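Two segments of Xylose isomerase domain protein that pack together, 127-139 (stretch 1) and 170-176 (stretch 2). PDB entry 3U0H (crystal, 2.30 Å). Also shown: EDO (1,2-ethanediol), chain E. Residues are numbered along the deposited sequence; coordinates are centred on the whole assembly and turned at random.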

# COMPACT_ATOMS: atom_id res chain seq x y z
N VAL A 127 -6.90 -9.80 6.69
CA VAL A 127 -7.80 -10.72 6.03
C VAL A 127 -8.19 -10.17 4.66
O VAL A 127 -8.12 -10.90 3.67
N ALA A 128 -8.56 -8.89 4.61
CA ALA A 128 -9.02 -8.27 3.38
C ALA A 128 -7.92 -8.29 2.34
O ALA A 128 -8.16 -8.55 1.19
N VAL A 129 -6.70 -8.00 2.76
CA VAL A 129 -5.55 -8.05 1.88
C VAL A 129 -5.30 -9.44 1.29
O VAL A 129 -5.02 -9.54 0.09
N GLU A 130 -5.46 -10.52 2.06
CA GLU A 130 -5.24 -11.86 1.50
C GLU A 130 -6.27 -12.11 0.42
O GLU A 130 -6.08 -12.98 -0.45
N LEU A 131 -7.35 -11.34 0.44
CA LEU A 131 -8.45 -11.64 -0.50
C LEU A 131 -8.44 -10.77 -1.77
O LEU A 131 -9.18 -11.02 -2.72
N LEU A 132 -7.59 -9.75 -1.80
CA LEU A 132 -7.53 -8.87 -2.97
C LEU A 132 -7.19 -9.63 -4.25
O LEU A 132 -7.79 -9.32 -5.23
N PRO A 133 -6.26 -10.65 -4.23
CA PRO A 133 -5.94 -11.33 -5.47
C PRO A 133 -7.07 -12.14 -6.05
O PRO A 133 -7.03 -12.45 -7.27
N LEU A 134 -8.07 -12.43 -5.23
CA LEU A 134 -9.13 -13.35 -5.60
C LEU A 134 -10.33 -12.57 -6.05
O LEU A 134 -11.30 -13.13 -6.50
N GLY A 135 -10.26 -11.25 -5.93
CA GLY A 135 -11.42 -10.45 -6.29
C GLY A 135 -12.58 -10.69 -5.34
O GLY A 135 -13.72 -10.89 -5.74
N MSE A 136 -12.29 -10.74 -4.06
CA MSE A 136 -13.36 -11.01 -3.10
C MSE A 136 -13.43 -9.88 -2.09
O MSE A 136 -12.43 -9.18 -1.77
N ARG A 137 -14.63 -9.63 -1.63
CA ARG A 137 -14.82 -8.59 -0.64
C ARG A 137 -15.19 -9.18 0.71
O ARG A 137 -15.78 -10.28 0.79
N VAL A 138 -14.84 -8.42 1.75
CA VAL A 138 -15.18 -8.69 3.12
C VAL A 138 -16.41 -7.86 3.48
O VAL A 138 -16.46 -6.66 3.33
N GLY A 139 -17.44 -8.52 3.93
CA GLY A 139 -18.58 -7.82 4.48
C GLY A 139 -18.66 -8.08 5.97
O GLY A 139 -18.58 -9.21 6.44
N GLY A 170 -8.86 0.43 6.71
CA GLY A 170 -8.16 1.02 5.58
C GLY A 170 -7.88 0.08 4.44
O GLY A 170 -6.81 0.14 3.87
N ALA A 171 -8.84 -0.81 4.13
CA ALA A 171 -8.69 -1.79 3.05
C ALA A 171 -9.81 -1.48 2.12
O ALA A 171 -10.96 -1.29 2.55
N PRO A 172 -9.52 -1.49 0.82
CA PRO A 172 -10.51 -1.00 -0.16
C PRO A 172 -11.68 -1.99 -0.43
O PRO A 172 -12.75 -1.58 -0.86
N ASN A 173 -11.51 -3.26 -0.10
CA ASN A 173 -12.52 -4.27 -0.37
C ASN A 173 -13.36 -4.66 0.83
O ASN A 173 -13.82 -5.84 0.88
N VAL A 174 -13.60 -3.73 1.77
CA VAL A 174 -14.38 -4.03 2.98
C VAL A 174 -15.67 -3.26 3.00
O VAL A 174 -15.66 -2.05 2.83
N GLY A 175 -16.78 -3.99 3.18
CA GLY A 175 -18.10 -3.39 3.20
C GLY A 175 -18.99 -3.96 4.28
O GLY A 175 -18.53 -4.29 5.36
N ALA A 176 -20.26 -4.11 3.96
CA ALA A 176 -21.22 -4.50 4.92
C ALA A 176 -21.95 -5.80 4.54
O ALA A 176 -22.27 -6.06 3.38

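This contact joins two neighbouring parallel strands and, just before them, a helix-to-loop segment and a beta turn, with the side chain of one buried asparagine, Asn173, in the turn, hydrogen-bonded to two backbone carbonyls of the other stretch. The strands are 137-139 and 174-176, and the two stretches bury 456 Å² between them.

Asn173 is covered more than any other residue. Its CB points toward stretch 1, with chi1 in the p rotamer at 59° and chi2 at -33°. This places the amide nitrogen between two backbone carbonyls. Asn173 ND2 donates to Ala128 O at 3.1 Å and to Met136 O at 2.9 Å, the second bond almost straight. One side chain therefore ties the helix to the residue just before the strand. Asn173 OD1 has no polar partner in the model, although it is buried. Asn173 OD1 lies 3.4 Å from Ala128 CB.

Leu132 packs against the same side chain. Its CB points sideways, but the m,t rotamer brings its end nearer, and Leu132 CD2 reaches 3.4 Å from Asn173 CG. The same methyl, Leu132 CD2, is 4.3 Å from Pro172 CG, in the ring of the proline. Leu131 makes a lesser contact, with Leu131 CB 4.2 Å from Asn173 ND2.

Ala128 points toward stretch 2 and meets two apolar side chains. Ala128 CB is 3.7 Å from Ala171 CB and 3.7 Å from Val174 CG2. Ala171 also points toward its partner, so the two methyl groups meet directly.

Val138 and Val174 form a parallel bridge, with side chains on the same face of the sheet. Both have chi1 in t. Val138 CB lies 4.0 Å from Val174 CG2, so Val174 CG2 touches both this valine and Ala128. The backbone sets the pairing: Val138 N donates to Asn173 O at 2.9 Å, and Gly175 N donates to Val138 O at 2.7 Å. Val138 O also receives a CA-H contact from Val174 CA at 3.4 Å.

Gly139 and Gly175 pair next and bring no side chains. A CB on Gly139 would sit tightly against Ala176 O, at 3.3 Å. Ala176 itself points away.

Arg137 starts sideways and its end leads away. Its near part still packs, with Arg137 CG 4.0 Å from Asn173 CB, while NH1 is hydrogen-bonded elsewhere in the structure. Met136, a selenomethionine, points away and contributes its carbonyl.

The 1,2-ethanediol probably comes from the crystallisation liquor. Its O2 donates to Gly170 O at 2.8 Å, and Gly170 does not touch stretch 1.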

# COMPACT_ATOMS: atom_id res chain seq x y z
CB VAL A 127 -9.01 -11.00 6.90
CG1 VAL A 127 -10.15 -11.70 6.12
CG2 VAL A 127 -8.58 -11.87 8.08
CB ALA A 128 -9.42 -6.84 3.65
CB VAL A 129 -4.28 -7.52 2.57
CG1 VAL A 129 -3.01 -7.84 1.74
CG2 VAL A 129 -4.43 -6.02 2.82
CB GLU A 130 -5.34 -13.00 2.55
CG GLU A 130 -4.19 -13.04 3.53
CD GLU A 130 -2.87 -13.16 2.81
OE1 GLU A 130 -2.79 -14.02 1.92
OE2 GLU A 130 -1.95 -12.36 3.05
CB LEU A 131 -9.81 -11.58 0.21
CG LEU A 131 -10.08 -12.64 1.29
CD1 LEU A 131 -11.32 -12.20 2.08
CD2 LEU A 131 -10.34 -14.04 0.71
CB LEU A 132 -6.55 -7.69 -2.76
CG LEU A 132 -6.97 -6.67 -1.67
CD1 LEU A 132 -5.86 -5.66 -1.28
CD2 LEU A 132 -8.24 -5.95 -2.15
CB PRO A 133 -4.79 -12.26 -5.11
CG PRO A 133 -4.23 -11.75 -3.80
CD PRO A 133 -5.37 -11.07 -3.12
CB LEU A 134 -9.50 -14.23 -4.39
CG LEU A 134 -8.32 -14.84 -3.61
CD1 LEU A 134 -8.79 -15.66 -2.39
CD2 LEU A 134 -7.42 -15.67 -4.55
CB MSE A 136 -13.15 -12.38 -2.47
CG MSE A 136 -13.47 -13.58 -3.38
SE MSE A 136 -12.94 -15.30 -2.56
CE MSE A 136 -14.64 -15.97 -1.86
CB ARG A 137 -15.90 -7.59 -1.09
CG ARG A 137 -15.55 -6.68 -2.27
CD ARG A 137 -16.82 -6.10 -2.93
NE ARG A 137 -17.64 -7.17 -3.50
CZ ARG A 137 -18.96 -7.22 -3.53
NH1 ARG A 137 -19.70 -6.27 -3.03
NH2 ARG A 137 -19.54 -8.24 -4.06
CB VAL A 138 -13.98 -8.34 4.05
CG1 VAL A 138 -14.33 -8.56 5.56
CG2 VAL A 138 -12.77 -9.15 3.65
CB ALA A 171 -8.82 -3.24 3.52
CB PRO A 172 -9.66 -0.79 -1.40
CG PRO A 172 -8.48 -1.77 -1.28
CD PRO A 172 -8.32 -2.08 0.19
CB ASN A 173 -11.90 -5.57 -0.98
CG ASN A 173 -10.88 -6.22 -0.07
OD1 ASN A 173 -10.17 -5.53 0.64
ND2 ASN A 173 -10.74 -7.53 -0.14
CB VAL A 174 -13.59 -3.81 4.30
CG1 VAL A 174 -14.42 -4.15 5.55
CG2 VAL A 174 -12.37 -4.72 4.28
CB ALA A 176 -22.23 -3.32 5.15
C1 EDO E . -3.22 0.72 6.52
O1 EDO E . -1.85 0.69 6.17
C2 EDO E . -4.07 0.23 5.35
O2 EDO E . -4.46 1.37 4.60